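Local coordinates for protein lysine/ornithine decarboxylase (Vibrio vulnificus, PDB 2PLJ) that catalyses the pyridoxal-phosphate-dependent decarboxylation of lysine and ornithine, releasing carbon dioxide and leaving the diamines cadaverine and putrescine, at residues Leu81-Ala84 against Leu85-Pro89; Arg95-Ala99 against Glu100-Phe104; Ser217-Asn221 against Pro222-Val226; Asp268-Cys271 against Ala272-Glu276; Ala289-Gly292 against Arg293-Ala297. One frame throughout, in Å; residues are numbered along the deposited sequence. Where two conformers were deposited one is given.

Interaction 1: Leu81-Ala84 against Leu85-Pro89. With P3T ((4-{[(4-aminobutyl)amino]methyl}-5-hydroxy-6-methylpyridin-3-yl)methyl dihydrogen phosphate), chain D.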
# COMPACT_ATOMS: atom_id res chain seq x y z
N LEU A 81 29.07 -4.32 -5.28
CA LEU A 81 27.71 -4.40 -4.76
C LEU A 81 27.02 -3.04 -4.78
O LEU A 81 27.41 -2.10 -4.06
CB LEU A 81 27.72 -4.97 -3.34
CG LEU A 81 28.41 -6.33 -3.18
CD1 LEU A 81 28.47 -6.76 -1.70
CD2 LEU A 81 27.75 -7.39 -4.08
N HIS A 82 25.99 -2.95 -5.61
CA HIS A 82 25.16 -1.76 -5.73
C HIS A 82 23.89 -1.94 -4.91
O HIS A 82 22.95 -2.61 -5.36
CB HIS A 82 24.83 -1.53 -7.22
CG HIS A 82 25.97 -0.95 -8.02
ND1 HIS A 82 27.04 -1.70 -8.44
CD2 HIS A 82 26.19 0.31 -8.47
CE1 HIS A 82 27.88 -0.93 -9.13
NE2 HIS A 82 27.40 0.29 -9.14
N TYR A 83 23.84 -1.35 -3.73
CA TYR A 83 22.60 -1.45 -2.91
C TYR A 83 21.37 -0.88 -3.64
O TYR A 83 21.38 0.28 -4.05
CB TYR A 83 22.82 -0.71 -1.59
CG TYR A 83 21.55 -0.67 -0.76
CD1 TYR A 83 20.94 -1.85 -0.33
CD2 TYR A 83 20.95 0.55 -0.42
CE1 TYR A 83 19.78 -1.81 0.47
CE2 TYR A 83 19.78 0.60 0.37
CZ TYR A 83 19.20 -0.59 0.78
OH TYR A 83 18.06 -0.55 1.57
N ALA A 84 20.33 -1.71 -3.79
CA ALA A 84 19.07 -1.26 -4.39
C ALA A 84 18.28 -0.50 -3.30
O ALA A 84 17.90 -1.07 -2.24
CB ALA A 84 18.26 -2.46 -4.93
N LEU A 85 18.07 0.78 -3.54
CA LEU A 85 17.34 1.60 -2.56
C LEU A 85 15.91 1.11 -2.38
O LEU A 85 15.34 1.27 -1.29
CB LEU A 85 17.31 3.08 -2.96
CG LEU A 85 18.46 3.92 -2.41
CD1 LEU A 85 19.78 3.44 -2.96
CD2 LEU A 85 18.19 5.41 -2.71
N LYS A 86 15.33 0.55 -3.44
CA LYS A 86 13.86 0.20 -3.50
C LYS A 86 13.28 -0.40 -2.18
O LYS A 86 12.26 0.08 -1.63
CB LYS A 86 13.61 -0.84 -4.62
CG LYS A 86 13.65 -0.40 -6.08
CD LYS A 86 13.49 -1.65 -6.98
CE LYS A 86 13.02 -2.91 -6.17
NZ LYS A 86 13.61 -4.26 -6.50
N PRO A 87 13.91 -1.48 -1.65
CA PRO A 87 13.29 -2.09 -0.45
C PRO A 87 13.29 -1.24 0.82
O PRO A 87 12.45 -1.49 1.71
CB PRO A 87 14.14 -3.33 -0.21
CG PRO A 87 15.50 -2.97 -0.86
CD PRO A 87 15.08 -2.26 -2.11
N LEU A 88 14.24 -0.32 0.94
CA LEU A 88 14.39 0.53 2.15
C LEU A 88 15.23 1.75 1.74
O LEU A 88 16.45 1.72 1.88
CB LEU A 88 15.02 -0.24 3.33
CG LEU A 88 15.13 0.61 4.60
CD1 LEU A 88 13.72 1.16 5.03
CD2 LEU A 88 15.81 -0.17 5.73
N PRO A 89 14.58 2.76 1.14
CA PRO A 89 15.28 3.94 0.62
C PRO A 89 15.52 4.96 1.72
O PRO A 89 14.95 6.07 1.70
CB PRO A 89 14.29 4.47 -0.42
CG PRO A 89 12.92 4.18 0.17
CD PRO A 89 13.13 2.81 0.84
OAE P3T D . 17.87 -8.07 -3.63
PAU P3T D . 16.31 -7.89 -3.86
OAF P3T D . 15.72 -6.83 -2.80
OAC P3T D . 15.50 -9.18 -3.87
OAP P3T D . 16.01 -7.17 -5.28
CAM P3T D . 16.58 -5.81 -5.51
CAS P3T D . 16.34 -5.52 -7.00
CAH P3T D . 17.53 -5.45 -7.75
NAO P3T D . 17.46 -5.21 -9.06
CAQ P3T D . 16.31 -5.08 -9.70
CAA P3T D . 16.33 -4.85 -11.24
CAR P3T D . 15.08 -5.18 -9.02
OAD P3T D . 13.94 -5.03 -9.70
CAT P3T D . 15.09 -5.42 -7.63
CAG P3T D . 13.85 -5.46 -6.91
NAN P3T D . 12.73 -5.77 -7.55
CAL P3T D . 11.35 -5.81 -6.96
CAK P3T D . 11.29 -6.59 -5.64
CAJ P3T D . 9.82 -6.46 -5.14
CAI P3T D . 9.62 -7.20 -3.81
NAB P3T D . 8.20 -7.27 -3.42
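The hydroxyl of Tyr83 gives its proton to the carbonyl of Leu88, with OH 2.8 Å from O. It approaches the oxygen at a C=O...donor angle of 125° and is tilted 28° from the carbonyl plane, while the acceptor lies at the edge of the phenol ring, in plane. Tyr83 CG is anti to its backbone N (chi1 175°), which carries the ring forward from the strand end beneath the turn that follows. That turn is of type I, from Leu85 to Leu88, and is closed by Leu88 N on Leu85 O at 3.0 Å. Tyrosine suits the place because its flat ring packs against Leu85 and still ends in a donor for the Leu88 carbonyl. The backbone N of Leu85 lies over one ring face, and Leu85 CD1 rests 4.0 Å from Tyr83 CD2. Pro87, whose ring stiffens the turn, sets CD 3.1 Å from Ala84 O.

The turn delivers Lys86 to the cofactor: NZ is covalently joined to CAG of P3T. CAG is bonded to both Lys86 NZ and P3T NAN, as in a geminal diamine, but these two nitrogens are only 2.0 Å apart, which is very short, and the state of the adduct is therefore doubtful. Small Ala84 lets the cofactor come close, with CB 3.8 Å from CAM. Strand 79-84 lies between strands 103-106 and 286-289 of the barrel; helix 293-296 packs on Tyr83, helix 109-117 on Leu85, and Asn397 of the second subunit on Lys86.

Interaction 2: Arg95-Ala99 against Glu100-Phe104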
# COMPACT_ATOMS: atom_id res chain seq x y z
N ARG A 95 23.82 6.51 3.90
CA ARG A 95 25.06 7.01 4.52
C ARG A 95 25.93 5.87 5.09
O ARG A 95 27.16 5.86 4.89
CB ARG A 95 24.77 8.02 5.64
CG ARG A 95 24.24 9.35 5.13
CD ARG A 95 24.49 10.45 6.17
NE ARG A 95 23.84 10.15 7.45
CZ ARG A 95 22.64 10.58 7.81
NH1 ARG A 95 21.92 11.33 6.95
NH2 ARG A 95 22.15 10.28 9.02
N THR A 96 25.27 4.93 5.77
CA THR A 96 25.98 3.81 6.42
C THR A 96 26.75 2.98 5.37
O THR A 96 27.92 2.64 5.52
CB THR A 96 24.97 2.92 7.21
OG1 THR A 96 24.47 3.63 8.35
CG2 THR A 96 25.63 1.59 7.66
N LEU A 97 26.05 2.69 4.27
CA LEU A 97 26.62 1.90 3.16
C LEU A 97 27.68 2.66 2.39
O LEU A 97 28.73 2.11 2.04
CB LEU A 97 25.49 1.44 2.26
CG LEU A 97 24.63 0.34 2.90
CD1 LEU A 97 23.45 0.14 1.96
CD2 LEU A 97 25.45 -0.99 3.17
N LEU A 98 27.44 3.95 2.15
CA LEU A 98 28.46 4.78 1.51
C LEU A 98 29.79 4.71 2.32
O LEU A 98 30.89 4.53 1.75
CB LEU A 98 27.98 6.23 1.39
CG LEU A 98 28.96 7.24 0.77
CD1 LEU A 98 29.22 6.90 -0.71
CD2 LEU A 98 28.38 8.65 0.94
N ALA A 99 29.68 4.85 3.64
CA ALA A 99 30.86 4.87 4.49
C ALA A 99 31.57 3.50 4.45
O ALA A 99 32.79 3.41 4.60
CB ALA A 99 30.44 5.24 5.92
N GLU A 100 30.77 2.45 4.25
CA GLU A 100 31.26 1.08 4.22
C GLU A 100 31.96 0.73 2.88
O GLU A 100 32.73 -0.24 2.79
CB GLU A 100 30.07 0.17 4.58
CG GLU A 100 30.40 -1.27 4.88
CD GLU A 100 31.30 -1.53 6.09
OE1 GLU A 100 31.41 -0.74 7.06
OE2 GLU A 100 31.95 -2.59 6.01
N GLY A 101 31.73 1.54 1.84
CA GLY A 101 32.35 1.34 0.52
C GLY A 101 31.38 0.83 -0.56
O GLY A 101 31.82 0.51 -1.68
N ALA A 102 30.09 0.81 -0.24
CA ALA A 102 29.08 0.30 -1.16
C ALA A 102 28.88 1.22 -2.35
O ALA A 102 29.17 2.41 -2.27
CB ALA A 102 27.73 0.11 -0.45
N SER A 103 28.34 0.65 -3.43
CA SER A 103 27.79 1.44 -4.53
C SER A 103 26.24 1.34 -4.43
O SER A 103 25.71 0.75 -3.46
CB SER A 103 28.32 0.91 -5.87
OG SER A 103 29.74 1.07 -5.94
N PHE A 104 25.53 1.92 -5.41
CA PHE A 104 24.05 2.07 -5.30
C PHE A 104 23.38 1.82 -6.63
O PHE A 104 23.94 2.09 -7.70
CB PHE A 104 23.72 3.47 -4.76
CG PHE A 104 24.27 3.69 -3.38
CD1 PHE A 104 23.59 3.18 -2.26
CD2 PHE A 104 25.53 4.26 -3.22
CE1 PHE A 104 24.14 3.34 -0.97
CE2 PHE A 104 26.09 4.40 -1.94
CZ PHE A 104 25.38 3.94 -0.81
O HOH W 1 31.19 3.85 -1.03
O HOH W 2 35.11 1.01 4.58
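Phe104 brings the CZ end of its ring against the last turn of helix 91-100, where Leu97 and Leu98 receive it. Leu98 crosses the ring at about a right angle: Leu98 CB is 4.1 Å from Phe104 CZ, and Leu98 N lies at the ring edge, in plane. Leu97 CB meets the ring obliquely, 4.0 Å from Phe104 CZ, and also touches Ala102 CB at 3.8 Å. The ring gets there because Phe104 CG is anti to its carbonyl carbon (chi1 -62°), turning it back from the strand toward the helix.

Between them the chain reverses through a Schellman motif. Ala102 N is hydrogen-bonded to Leu97 O at 3.0 Å with an N-H...O angle of 160°, and Gly101 N to Leu98 O at 3.1 Å. Gly101 has positive phi (108°), where a side chain would press on the preceding carbonyl, so glycine is apt. This is the alpha-to-beta corner of the beta-alpha-beta unit formed by strand 79-84, helix 91-100 and strand 103-106. Ala102, pointing toward the helix, is small enough to sit 3.3 Å by its CB from Leu97 O. A water bridges Leu98 O and Ala102 O, donating to both, while the carboxylate of Glu100 leads away to a salt bridge with Arg70.

Interaction 3: Ser217-Asn221 against Pro222-Val226. With P3T ((4-{[(4-aminobutyl)amino]methyl}-5-hydroxy-6-methylpyridin-3-yl)methyl dihydrogen phosphate), chain D.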
# COMPACT_ATOMS: atom_id res chain seq x y z
N SER A 217 13.09 -11.74 -6.69
CA SER A 217 13.40 -11.48 -5.28
C SER A 217 13.21 -12.75 -4.41
O SER A 217 12.36 -13.63 -4.74
CB SER A 217 12.56 -10.28 -4.78
OG SER A 217 13.05 -9.79 -3.53
N GLN A 218 14.01 -12.86 -3.33
CA GLN A 218 13.99 -14.02 -2.41
C GLN A 218 14.13 -15.32 -3.22
O GLN A 218 13.30 -16.21 -3.14
CB GLN A 218 12.74 -14.00 -1.52
CG GLN A 218 12.71 -15.02 -0.37
CD GLN A 218 13.71 -14.75 0.77
OE1 GLN A 218 14.47 -13.76 0.77
NE2 GLN A 218 13.66 -15.61 1.79
N THR A 219 15.16 -15.35 -4.06
CA THR A 219 15.47 -16.55 -4.85
C THR A 219 16.22 -17.51 -3.94
O THR A 219 17.28 -17.15 -3.42
CB THR A 219 16.33 -16.18 -6.07
OG1 THR A 219 15.53 -15.50 -7.03
CG2 THR A 219 16.91 -17.46 -6.73
N THR A 220 15.70 -18.73 -3.80
CA THR A 220 16.27 -19.69 -2.86
C THR A 220 17.17 -20.72 -3.55
O THR A 220 17.93 -21.44 -2.88
CB THR A 220 15.19 -20.37 -2.03
OG1 THR A 220 14.21 -20.96 -2.91
CG2 THR A 220 14.54 -19.34 -1.06
N ASN A 221 17.06 -20.79 -4.88
CA ASN A 221 17.87 -21.70 -5.70
C ASN A 221 18.93 -20.93 -6.49
O ASN A 221 18.59 -20.23 -7.46
CB ASN A 221 16.99 -22.50 -6.68
CG ASN A 221 17.78 -23.54 -7.47
OD1 ASN A 221 19.01 -23.59 -7.40
ND2 ASN A 221 17.06 -24.39 -8.22
N PRO A 222 20.21 -21.06 -6.10
CA PRO A 222 21.24 -20.32 -6.82
C PRO A 222 21.47 -20.77 -8.27
O PRO A 222 22.13 -20.05 -9.02
CB PRO A 222 22.49 -20.56 -5.97
CG PRO A 222 22.26 -21.87 -5.30
CD PRO A 222 20.78 -21.88 -5.01
N ASN A 223 20.96 -21.94 -8.66
CA ASN A 223 21.07 -22.39 -10.05
C ASN A 223 20.45 -21.41 -11.06
O ASN A 223 20.89 -21.34 -12.19
CB ASN A 223 20.50 -23.80 -10.25
CG ASN A 223 20.86 -24.38 -11.62
OD1 ASN A 223 22.04 -24.44 -12.00
ND2 ASN A 223 19.85 -24.81 -12.37
N LYS A 224 19.45 -20.63 -10.62
CA LYS A 224 18.91 -19.54 -11.46
C LYS A 224 20.01 -18.57 -11.90
O LYS A 224 20.09 -18.20 -13.10
CB LYS A 224 17.79 -18.78 -10.76
CG LYS A 224 16.57 -19.65 -10.48
CD LYS A 224 15.38 -18.81 -10.09
CE LYS A 224 14.19 -19.70 -9.79
NZ LYS A 224 13.02 -18.92 -9.32
N TYR A 225 20.86 -18.17 -10.96
CA TYR A 225 22.00 -17.31 -11.27
C TYR A 225 22.98 -17.98 -12.22
O TYR A 225 23.45 -17.37 -13.20
CB TYR A 225 22.73 -16.87 -10.01
CG TYR A 225 21.89 -16.00 -9.09
CD1 TYR A 225 21.93 -14.60 -9.18
CD2 TYR A 225 21.06 -16.58 -8.13
CE1 TYR A 225 21.14 -13.76 -8.32
CE2 TYR A 225 20.26 -15.77 -7.26
CZ TYR A 225 20.32 -14.38 -7.35
OH TYR A 225 19.55 -13.63 -6.52
N VAL A 226 23.32 -19.22 -11.91
CA VAL A 226 24.28 -19.97 -12.72
C VAL A 226 23.83 -20.04 -14.19
O VAL A 226 24.61 -19.73 -15.09
CB VAL A 226 24.48 -21.40 -12.15
CG1 VAL A 226 25.42 -22.21 -13.03
CG2 VAL A 226 25.01 -21.30 -10.70
OAE P3T D . 17.87 -8.07 -3.63
PAU P3T D . 16.31 -7.89 -3.86
OAF P3T D . 15.72 -6.83 -2.80
OAC P3T D . 15.50 -9.18 -3.87
OAP P3T D . 16.01 -7.17 -5.28
CAM P3T D . 16.58 -5.81 -5.51
CAS P3T D . 16.34 -5.52 -7.00
CAH P3T D . 17.53 -5.45 -7.75
NAO P3T D . 17.46 -5.21 -9.06
CAQ P3T D . 16.31 -5.08 -9.70
CAA P3T D . 16.33 -4.85 -11.24
CAR P3T D . 15.08 -5.18 -9.02
OAD P3T D . 13.94 -5.03 -9.70
CAT P3T D . 15.09 -5.42 -7.63
CAG P3T D . 13.85 -5.46 -6.91
NAN P3T D . 12.73 -5.77 -7.55
CAL P3T D . 11.35 -5.81 -6.96
CAK P3T D . 11.29 -6.59 -5.64
CAJ P3T D . 9.82 -6.46 -5.14
CAI P3T D . 9.62 -7.20 -3.81
NAB P3T D . 8.20 -7.27 -3.42
O HOH W 3 13.56 -16.70 -8.21
O HOH W 4 14.06 -19.73 -6.33
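Asn221 and Asn223 lie side by side, pointing the same way, and the side chain of Asn221 makes a capping bond to the helix that follows: its OD1 accepts from Asn223 N at 2.8 Å, the donor standing above the amide's carbonyl plane. A chi1 of -175° swings the amide to the carbonyl side of Asn221, folding OD1 over the start of the helix. The backbone O of Asn221 takes a weak bond from Lys224 N at 3.3 Å. Pro222 has no N-H to satisfy where the chain turns into the helix, which suits proline there.

Apolar contact comes from Thr219, whose CG2 sits 3.8 Å from Tyr225 CE2 and 3.9 Å from Lys224 CD. The lysine chain, extended beyond CG, runs on past the methyl so that NZ shares a water with Thr219 OG1.

Further out, other groups hold these side chains in place. Thr219 OG1 is hydrogen-bonded to Gly216 O. Tyr225 OH is hydrogen-bonded to Gly254 O and its ring lies nearly parallel to that of Phe256, while Pro222 packs on Phe270 of helix 267-278. At the opposite end of the loop Ser217 OG donates to phosphate oxygen OAC of P3T at 2.5 Å and is also hydrogen-bonded to Arg293 NH2. The whole is a beta-to-alpha loop of a beta/alpha barrel, running from the end of strand 207-212 past the cofactor phosphate to a capped helix N terminus.

Interaction 4: Asp268-Cys271 against Ala272-Glu276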
# COMPACT_ATOMS: atom_id res chain seq x y z
N ASP A 268 27.28 -17.75 1.95
CA ASP A 268 28.52 -18.33 1.33
C ASP A 268 28.20 -19.51 0.44
O ASP A 268 28.69 -19.60 -0.70
CB ASP A 268 29.58 -18.77 2.33
CG ASP A 268 30.08 -17.66 3.19
OD1 ASP A 268 30.01 -16.50 2.74
OD2 ASP A 268 30.56 -17.96 4.31
N GLN A 269 27.38 -20.42 0.96
CA GLN A 269 26.99 -21.64 0.24
C GLN A 269 26.14 -21.29 -0.98
O GLN A 269 26.34 -21.87 -2.07
CB GLN A 269 26.24 -22.59 1.15
CG GLN A 269 27.11 -23.23 2.20
CD GLN A 269 26.27 -23.88 3.28
OE1 GLN A 269 25.18 -24.40 3.01
NE2 GLN A 269 26.76 -23.83 4.51
N PHE A 270 25.23 -20.33 -0.79
CA PHE A 270 24.40 -19.80 -1.87
C PHE A 270 25.24 -19.28 -3.01
O PHE A 270 24.98 -19.62 -4.16
CB PHE A 270 23.48 -18.69 -1.36
CG PHE A 270 22.43 -18.29 -2.33
CD1 PHE A 270 21.18 -18.94 -2.33
CD2 PHE A 270 22.66 -17.24 -3.23
CE1 PHE A 270 20.17 -18.56 -3.21
CE2 PHE A 270 21.66 -16.83 -4.11
CZ PHE A 270 20.41 -17.47 -4.10
N CYS A 271 26.28 -18.51 -2.69
CA CYS A 271 27.07 -17.83 -3.73
C CYS A 271 28.17 -18.69 -4.37
O CYS A 271 28.72 -18.31 -5.39
CB CYS A 271 27.65 -16.52 -3.21
SG CYS A 271 26.33 -15.31 -2.84
N ALA A 272 28.53 -19.79 -3.70
CA ALA A 272 29.56 -20.73 -4.20
C ALA A 272 29.39 -21.08 -5.70
O ALA A 272 30.33 -20.85 -6.49
CB ALA A 272 29.61 -22.01 -3.30
N PRO A 273 28.21 -21.62 -6.11
CA PRO A 273 28.02 -21.94 -7.55
C PRO A 273 27.99 -20.71 -8.44
O PRO A 273 28.37 -20.78 -9.60
CB PRO A 273 26.66 -22.67 -7.61
CG PRO A 273 26.02 -22.47 -6.30
CD PRO A 273 27.04 -22.02 -5.30
N ILE A 274 27.55 -19.58 -7.87
CA ILE A 274 27.58 -18.30 -8.58
C ILE A 274 29.03 -17.92 -8.90
O ILE A 274 29.39 -17.66 -10.07
CB ILE A 274 26.89 -17.17 -7.76
CG1 ILE A 274 25.44 -17.57 -7.40
CG2 ILE A 274 26.93 -15.88 -8.55
CD1 ILE A 274 24.64 -16.49 -6.66
N ASN A 275 29.88 -17.90 -7.87
CA ASN A 275 31.30 -17.64 -8.05
C ASN A 275 31.95 -18.53 -9.11
O ASN A 275 32.79 -18.08 -9.89
CB ASN A 275 32.04 -17.78 -6.71
CG ASN A 275 31.67 -16.67 -5.72
OD1 ASN A 275 31.68 -16.88 -4.50
ND2 ASN A 275 31.33 -15.50 -6.25
N GLU A 276 31.55 -19.80 -9.12
CA GLU A 276 32.09 -20.75 -10.10
C GLU A 276 31.70 -20.39 -11.53
O GLU A 276 32.54 -20.42 -12.42
CB GLU A 276 31.64 -22.16 -9.77
CG GLU A 276 32.19 -22.67 -8.47
CD GLU A 276 31.60 -24.03 -8.08
OE1 GLU A 276 31.51 -24.91 -8.97
OE2 GLU A 276 31.21 -24.18 -6.90
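Ala272 meets the preceding turn through its backbone N, which lies 3.0 Å from Asp268 O and 3.4 Å from Gln269 O; both hydrogen bonds are weak, the N-H being divided between two carbonyls. Its methyl packs against the second of these, with CB 3.5 Å from Gln269 O.

Pro273 is the cause of the bend that follows. It has no N-H to give, and its ring carbon CD stands where a hydrogen bond would be, 3.3 Å from Gln269 O and close to Phe270 O as well. The ring probably displaces these carbonyls, and helix 267-278 is kinked where Pro273 N lacks a bond to the turn before. The helix is the crossover of the beta-alpha-beta unit that links strand 249-251 to strand 286-289, one of the outer helices of the beta/alpha barrel.

Ile274 turns back toward the previous turn. With CG1 anti to its carbonyl carbon (chi1 -56°), the chain extends until CD1 touches Phe270 CE2 at 3.9 Å, the two side chains crossing obliquely; the sulfur of Cys271 lies 4.3 Å from the same methyl. A branched chain fits this buried seam because one arm can reach the aromatic ring while the residue also packs on Tyr225 and Ile229 of helix 223-241. Phe270 also packs on Pro257.

Asn275 restores the regular pattern: its N is hydrogen-bonded to Cys271 O at 2.8 Å, nearly straight at 173° and almost along the C=O axis. Glu276 N follows with Ala272 O as its acceptor, and the helix continues.

Interaction 5: Ala289-Gly292 against Arg293-Ala297. With P3T ((4-{[(4-aminobutyl)amino]methyl}-5-hydroxy-6-methylpyridin-3-yl)methyl dihydrogen phosphate), chain D.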
# COMPACT_ATOMS: atom_id res chain seq x y z
N ALA A 289 26.50 -6.50 -8.74
CA ALA A 289 25.20 -7.04 -8.33
C ALA A 289 24.41 -5.92 -7.72
O ALA A 289 24.97 -4.85 -7.41
CB ALA A 289 25.36 -8.18 -7.32
N GLU A 290 23.12 -6.18 -7.48
CA GLU A 290 22.15 -5.16 -7.06
C GLU A 290 21.37 -5.66 -5.82
O GLU A 290 20.12 -5.72 -5.85
CB GLU A 290 21.15 -4.87 -8.19
CG GLU A 290 21.74 -4.28 -9.48
CD GLU A 290 20.82 -4.44 -10.70
OE1 GLU A 290 21.19 -3.94 -11.79
OE2 GLU A 290 19.71 -5.04 -10.60
N PRO A 291 22.09 -6.01 -4.73
CA PRO A 291 21.38 -6.59 -3.60
C PRO A 291 20.50 -5.52 -2.92
O PRO A 291 20.93 -4.36 -2.77
CB PRO A 291 22.51 -7.05 -2.66
CG PRO A 291 23.68 -6.07 -2.97
CD PRO A 291 23.54 -5.84 -4.48
N GLY A 292 19.28 -5.90 -2.55
CA GLY A 292 18.41 -5.03 -1.75
C GLY A 292 18.09 -5.71 -0.44
O GLY A 292 18.72 -5.43 0.61
N ARG A 293 17.13 -6.64 -0.52
CA ARG A 293 16.59 -7.31 0.65
C ARG A 293 17.69 -7.87 1.56
O ARG A 293 17.59 -7.79 2.79
CB ARG A 293 15.68 -8.46 0.20
CG ARG A 293 14.98 -9.20 1.35
CD ARG A 293 14.26 -10.49 0.83
NE ARG A 293 13.36 -10.25 -0.30
CZ ARG A 293 12.06 -9.95 -0.18
NH1 ARG A 293 11.48 -9.82 1.03
NH2 ARG A 293 11.32 -9.79 -1.28
N PHE A 294 18.73 -8.46 0.96
CA PHE A 294 19.71 -9.13 1.81
C PHE A 294 20.38 -8.16 2.78
O PHE A 294 20.66 -8.48 3.93
CB PHE A 294 20.78 -9.84 0.94
CG PHE A 294 21.73 -10.68 1.76
CD1 PHE A 294 21.41 -12.01 2.10
CD2 PHE A 294 22.92 -10.11 2.26
CE1 PHE A 294 22.27 -12.76 2.90
CE2 PHE A 294 23.82 -10.86 3.04
CZ PHE A 294 23.50 -12.19 3.37
N ILE A 295 20.58 -6.93 2.32
CA ILE A 295 21.26 -5.94 3.14
C ILE A 295 20.35 -5.35 4.23
O ILE A 295 20.79 -5.20 5.39
CB ILE A 295 21.91 -4.82 2.24
CG1 ILE A 295 23.13 -5.41 1.52
CG2 ILE A 295 22.40 -3.62 3.08
CD1 ILE A 295 23.65 -4.51 0.42
N CYS A 296 19.11 -5.02 3.87
CA CYS A 296 18.23 -4.27 4.79
C CYS A 296 17.26 -5.12 5.58
O CYS A 296 16.90 -4.75 6.69
CB CYS A 296 17.45 -3.14 4.09
SG CYS A 296 16.48 -3.72 2.70
N ALA A 297 16.82 -6.25 5.02
CA ALA A 297 15.71 -6.96 5.69
C ALA A 297 15.95 -7.27 7.20
O ALA A 297 15.08 -7.01 8.02
CB ALA A 297 15.28 -8.23 4.91
OAE P3T D . 17.87 -8.07 -3.63
PAU P3T D . 16.31 -7.89 -3.86
OAF P3T D . 15.72 -6.83 -2.80
OAC P3T D . 15.50 -9.18 -3.87
OAP P3T D . 16.01 -7.17 -5.28
CAM P3T D . 16.58 -5.81 -5.51
CAS P3T D . 16.34 -5.52 -7.00
CAH P3T D . 17.53 -5.45 -7.75
NAO P3T D . 17.46 -5.21 -9.06
CAQ P3T D . 16.31 -5.08 -9.70
CAA P3T D . 16.33 -4.85 -11.24
CAR P3T D . 15.08 -5.18 -9.02
OAD P3T D . 13.94 -5.03 -9.70
CAT P3T D . 15.09 -5.42 -7.63
CAG P3T D . 13.85 -5.46 -6.91
NAN P3T D . 12.73 -5.77 -7.55
CAL P3T D . 11.35 -5.81 -6.96
CAK P3T D . 11.29 -6.59 -5.64
CAJ P3T D . 9.82 -6.46 -5.14
CAI P3T D . 9.62 -7.20 -3.81
NAB P3T D . 8.20 -7.27 -3.42
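The phosphate-binding turn at the N terminus of helix 293-296 is built where Gly292 meets Arg293, Ile295 and Cys296. Gly292 O accepts from Ile295 N at 2.9 Å, and weakly from Cys296 N, so a single carbonyl starts the short helix. The same peptide region leaves two N-H groups pointing at P3T: Gly292 N is hydrogen-bonded to OAE at 2.8 Å and Arg293 N to OAF at 2.7 Å, with N-H...O angles of 159° and 158°. Glycine suits its place because a side chain there would run into OAF.

Next to it Pro291 stiffens the approach from strand 286-289 and lays CG 3.7 Å from Ile295 CD1, the two crossing at a slant. Ile295 packs on Tyr83 and Tyr69, so this small apolar seam links the turn to strand 79-84 and helix 62-75.

The side chain of Arg293 leaves in another direction. Its first torsion (chi1 -177°) sends the chain out opposite the backbone N, and a bend at chi3 brings the guanidinium past the putrescine part, where NH2 lies 4.0 Å from CAI. NH2 forms a salt bridge with Asp334, and NH1 is hydrogen-bonded to Tyr260. On the pyridine side Glu290 extends its chain to place OE2 2.7 Å from NAO of the ring.

Thus Arg293 meets the phosphate with its backbone N-H, as Gly292 does, while its guanidinium goes to other partners. These two N-H groups would favour the phosphate's negative charge in this buried setting; a helix of one turn probably adds only slightly to that.

How the interactions relate
Interactions 1 and 5 lie in the core, about 6 Å apart between centres, and join along strands 79-84 and 286-289 and just beyond the end of the latter, probably by hydrogen bonds of His82 N with Ala289 O and Ala84 N with Pro291 O. Together with interaction 3 they touch P3T: interaction 1 by a covalent bond, interaction 5 by backbone N-H groups, interaction 3 by a hydroxyl. Interaction 2 shares the sheet with interaction 1 but is a partly buried helix end built on backbone capping and packing, with waters. Interactions 3 and 4 touch through Pro222, Tyr225 and Phe270, joining two outer helices. Interaction 4, which does not touch the ligand, is a kink within one helix.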